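Local structure of leucyl-trna synthetase (Plasmodium falciparum, 5FOC) at residues 268-271 against 272-276; 349-352 against 353-356. The protein probably joins leucine to its cognate tRNA at the cost of ATP, and this part of it is the editing domain, which probably deacylates wrongly charged tRNA. The protein carries 2 engineered substitutions. All coordinates share one frame; numbering follows the deposited sequence.

Contact 1: residues 268-271 against 272-276; sequences CLED and IRKKK
Leu269 and Arg273 lie one helical turn apart, and the leucine's branched end covers one face of the guanidinium, with CD2 3.6 Å above its plane and displaced toward the rim. Arg273 reaches this place because its CG stands beside the backbone N (chi1 -73°), which sends the extended chain back along the helix. The guanidinium is gripped at its edge: water 1 lies in its plane 2.9 Å from Arg273 NH1 and donates to Glu270 OE1, and NE gives its hydrogen to the carbonyl of Leu290. An arginine suits the spot, since its flat face accepts a methyl while its rim meets polar partners. On the buried side, Ile272 turns CG1 back over the carbonyl of Cys268, leaving CD1 4.0 Å from Cys268 SG; Leu241 adds to this apolar layer. Lys274 bends at chi3 (-62°), which leaves NZ near the carboxylates of Glu270 and Asp271, 4.4 Å from Asp271 OD1 and beyond salt-bridge range of either, where a weak attraction is likely. Asp271 instead spends OD2 on the backbone N of Tyr320, which ties the helix to that loop. The backbone repeats the i to i+4 bond four times, ending with Lys275 N to Asp271 O at 2.9 Å, the most bent of them (144°). Lys275 then leaves helical geometry and occupies the N-cap position of helix 276-282. The arrangement is that of an amphipathic C-terminal helix turn, here closing helix 263-274 of the editing domain.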
loop_
_atom_site.group_PDB
_atom_site.type_symbol
_atom_site.label_atom_id
_atom_site.label_comp_id
_atom_site.label_asym_id
_atom_site.label_seq_id
_atom_site.Cartn_x
_atom_site.Cartn_y
_atom_site.Cartn_z
ATOM N N CYS A 268 -3.951 -3.006 15.095
ATOM C CA CYS A 268 -3.480 -4.142 14.302
ATOM C C CYS A 268 -2.003 -4.451 14.657
ATOM O O CYS A 268 -1.623 -5.624 14.870
ATOM C CB CYS A 268 -3.628 -3.865 12.822
ATOM S SG CYS A 268 -3.095 -5.188 11.751
ATOM N N LEU A 269 -1.212 -3.389 14.716
ATOM C CA LEU A 269 0.191 -3.541 15.095
ATOM C C LEU A 269 0.310 -4.119 16.513
ATOM O O LEU A 269 1.123 -5.040 16.742
ATOM C CB LEU A 269 0.953 -2.218 14.910
ATOM C CG LEU A 269 2.453 -2.247 15.284
ATOM C CD1 LEU A 269 3.231 -3.357 14.546
ATOM C CD2 LEU A 269 3.047 -0.853 15.037
ATOM N N GLU A 270 -0.498 -3.641 17.445
ATOM C CA GLU A 270 -0.539 -4.163 18.807
ATOM C C GLU A 270 -0.922 -5.653 18.867
ATOM O O GLU A 270 -0.338 -6.385 19.631
ATOM C CB GLU A 270 -1.457 -3.296 19.676
ATOM C CG GLU A 270 -1.675 -3.765 21.107
ATOM C CD GLU A 270 -0.511 -3.533 22.056
ATOM O OE1 GLU A 270 0.579 -3.081 21.633
ATOM O OE2 GLU A 270 -0.704 -3.823 23.262
ATOM N N ASP A 271 -1.880 -6.102 18.041
ATOM C CA ASP A 271 -2.279 -7.523 17.999
ATOM C C ASP A 271 -1.133 -8.366 17.453
ATOM O O ASP A 271 -0.835 -9.451 17.959
ATOM C CB ASP A 271 -3.547 -7.728 17.146
ATOM C CG ASP A 271 -4.828 -7.444 17.905
ATOM O OD1 ASP A 271 -4.833 -7.255 19.120
ATOM O OD2 ASP A 271 -5.882 -7.333 17.247
ATOM N N ILE A 272 -0.464 -7.856 16.423
ATOM C CA ILE A 272 0.691 -8.565 15.858
ATOM C C ILE A 272 1.794 -8.734 16.875
ATOM O O ILE A 272 2.365 -9.835 17.035
ATOM C CB ILE A 272 1.185 -7.876 14.568
ATOM C CG1 ILE A 272 0.114 -8.033 13.474
ATOM C CG2 ILE A 272 2.481 -8.488 14.054
ATOM C CD1 ILE A 272 0.332 -7.203 12.245
ATOM N N ARG A 273 2.097 -7.657 17.584
ATOM C CA ARG A 273 3.118 -7.661 18.619
ATOM C C ARG A 273 2.748 -8.623 19.735
ATOM O O ARG A 273 3.537 -9.472 20.128
ATOM C CB ARG A 273 3.327 -6.267 19.182
ATOM C CG ARG A 273 4.058 -5.364 18.207
ATOM C CD ARG A 273 4.179 -3.958 18.726
ATOM N NE ARG A 273 5.090 -3.203 17.897
ATOM C CZ ARG A 273 5.227 -1.878 17.874
ATOM N NH1 ARG A 273 4.460 -1.086 18.599
ATOM N NH2 ARG A 273 6.125 -1.324 17.062
ATOM N N LYS A 274 1.529 -8.520 20.221
ATOM C CA LYS A 274 1.024 -9.375 21.292
ATOM C C LYS A 274 1.037 -10.866 20.934
ATOM O O LYS A 274 1.278 -11.696 21.784
ATOM C CB LYS A 274 -0.412 -8.919 21.581
ATOM C CG LYS A 274 -1.156 -9.620 22.689
ATOM C CD LYS A 274 -2.563 -9.042 22.839
ATOM C CE LYS A 274 -2.581 -7.564 23.229
ATOM N NZ LYS A 274 -3.993 -7.149 23.476
ATOM N N LYS A 275 0.748 -11.192 19.675
ATOM C CA LYS A 275 0.650 -12.579 19.232
ATOM C C LYS A 275 1.785 -12.861 18.266
ATOM O O LYS A 275 1.623 -13.554 17.276
ATOM C CB LYS A 275 -0.726 -12.838 18.610
ATOM C CG LYS A 275 -1.870 -12.328 19.495
ATOM C CD LYS A 275 -3.265 -12.595 18.942
ATOM C CE LYS A 275 -4.010 -13.628 19.789
ATOM N NZ LYS A 275 -5.413 -13.873 19.345
ATOM N N LYS A 276 2.967 -12.355 18.621
ATOM C CA LYS A 276 4.151 -12.414 17.753
ATOM C C LYS A 276 4.543 -13.851 17.395
ATOM O O LYS A 276 4.937 -14.094 16.262
ATOM C CB LYS A 276 5.334 -11.587 18.326
ATOM C CG LYS A 276 5.813 -11.903 19.744
ATOM C CD LYS A 276 6.720 -10.776 20.250
ATOM C CE LYS A 276 7.484 -11.142 21.521
ATOM N NZ LYS A 276 8.612 -10.193 21.740
HETATM O O HOH W 1 2.071 -1.722 20.086
#

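Contact 2: residues 349-352 against 353-356; sequences GMKT and FNCR
Lys351 is the N-cap of helix 352-365, and its carbonyl O takes the backbone N of Cys355 at 3.0 Å and, weakly, that of Asn354, before Arg356 N bonds to Thr352 O at 3.0 Å and 171°. Two waters serve the amides of this first turn. Water 3 accepts from Lys351 N at 2.8 Å and donates to Asn354 OD1 at 2.9 Å, a water bridge joining the N-cap amide to N3, for which asparagine offers a short, carbonyl-bearing side chain. The lysine chain folds back on itself through bends at chi2 (-75°), chi3 and chi4, which brings NZ round to water 2, 2.7 Å away; the same water accepts from Phe353 N at 2.9 Å. The Phe353 ring leads away from 349-352 to meet Tyr337. Met350 lays its thioether beside Cys355, but both were modelled in two conformers, so the detail of their touch is doubtful. Arg356 folds twice, at chi2 and chi3, and pairs its NE with Glu131 in a salt bridge. The chemistry implies a helix start without an acidic or hydroxyl cap: water satisfies the amide of Phe353, and it probably softens the meeting of the lysine's positive charge with the positive end of the helix.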
loop_
_atom_site.group_PDB
_atom_site.type_symbol
_atom_site.label_atom_id
_atom_site.label_comp_id
_atom_site.label_asym_id
_atom_site.label_seq_id
_atom_site.Cartn_x
_atom_site.Cartn_y
_atom_site.Cartn_z
ATOM N N GLY A 349 3.231 23.246 13.249
ATOM C CA GLY A 349 2.269 24.291 13.671
ATOM C C GLY A 349 1.067 24.620 12.803
ATOM O O GLY A 349 0.246 25.469 13.179
ATOM N N MET A 350 0.982 23.980 11.641
ATOM C CA MET A 350 -0.071 24.215 10.688
ATOM C C MET A 350 -1.283 23.389 11.115
ATOM O O MET A 350 -1.156 22.337 11.730
ATOM C CB MET A 350 0.442 23.771 9.326
ATOM C CG MET A 350 -0.289 24.324 8.133
ATOM S SD MET A 350 0.295 23.445 6.668
ATOM C CE MET A 350 -1.274 23.529 5.846
ATOM N N LYS A 351 -2.493 23.850 10.811
ATOM C CA LYS A 351 -3.604 23.038 11.143
ATOM C C LYS A 351 -3.746 21.879 10.165
ATOM O O LYS A 351 -3.563 22.043 8.961
ATOM C CB LYS A 351 -4.860 23.926 11.057
ATOM C CG LYS A 351 -4.851 25.030 12.123
ATOM C CD LYS A 351 -5.168 24.529 13.531
ATOM C CE LYS A 351 -6.656 24.622 13.875
ATOM N NZ LYS A 351 -7.472 23.557 13.225
ATOM N N THR A 352 -4.122 20.727 10.691
ATOM C CA THR A 352 -4.359 19.548 9.881
ATOM C C THR A 352 -5.370 19.830 8.769
ATOM O O THR A 352 -5.256 19.349 7.652
ATOM C CB THR A 352 -4.814 18.400 10.787
ATOM O OG1 THR A 352 -3.832 18.177 11.832
ATOM C CG2 THR A 352 -5.053 17.156 10.034
ATOM N N PHE A 353 -6.365 20.645 9.094
ATOM C CA PHE A 353 -7.351 20.979 8.080
ATOM C C PHE A 353 -6.747 21.533 6.789
ATOM O O PHE A 353 -7.132 21.102 5.690
ATOM C CB PHE A 353 -8.318 21.964 8.683
ATOM C CG PHE A 353 -9.455 22.320 7.767
ATOM C CD1 PHE A 353 -10.588 21.525 7.710
ATOM C CD2 PHE A 353 -9.358 23.413 6.931
ATOM C CE1 PHE A 353 -11.662 21.893 6.867
ATOM C CE2 PHE A 353 -10.415 23.762 6.099
ATOM C CZ PHE A 353 -11.540 22.971 6.036
ATOM N N ASN A 354 -5.769 22.441 6.937
ATOM C CA ASN A 354 -5.088 23.039 5.802
ATOM C C ASN A 354 -4.055 22.033 5.193
ATOM O O ASN A 354 -3.908 21.903 3.952
ATOM C CB ASN A 354 -4.430 24.373 6.234
ATOM C CG ASN A 354 -5.438 25.408 6.796
ATOM O OD1 ASN A 354 -5.295 25.886 7.949
ATOM N ND2 ASN A 354 -6.421 25.756 6.011
ATOM N N CYS A 355 -3.362 21.304 6.068
ATOM C CA CYS A 355 -2.273 20.431 5.655
ATOM C C CYS A 355 -2.724 19.281 4.761
ATOM O O CYS A 355 -2.003 18.853 3.850
ATOM C CB CYS A 355 -1.623 19.845 6.889
ATOM S SG CYS A 355 -0.186 18.858 6.466
ATOM N N ARG A 356 -3.915 18.748 5.070
ATOM C CA ARG A 356 -4.593 17.742 4.224
ATOM C C ARG A 356 -4.509 18.111 2.729
ATOM O O ARG A 356 -4.163 17.285 1.866
ATOM C CB ARG A 356 -6.055 17.688 4.642
ATOM C CG ARG A 356 -6.986 16.879 3.745
ATOM C CD ARG A 356 -6.604 15.427 3.731
ATOM N NE ARG A 356 -6.476 14.902 5.091
ATOM C CZ ARG A 356 -7.471 14.509 5.880
ATOM N NH1 ARG A 356 -8.766 14.597 5.485
ATOM N NH2 ARG A 356 -7.193 14.041 7.093
HETATM O O HOH W 2 -7.043 21.223 11.885
HETATM O O HOH W 3 -2.706 26.190 9.253
#

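Contact 1 finishes a helix and contact 2 starts one later in the same editing domain. Their centres are 31 Å apart and their nearest atoms about 19 Å, so they do not touch; their centres lie about 19 and 24 Å from the centre of the chain. What they share is the neighbourhood of helix 325-339: Asp271 in contact 1 holds the loop leading into it at Tyr320, while Arg356 in contact 2 packs on its Tyr333 and Tyr337. Contact 1 packs on strands 138-141 and 238-242, contact 2 on strand 341-342. Neither contact includes a ligand or a residue identified with the editing site, so no direct part in editing can be assigned.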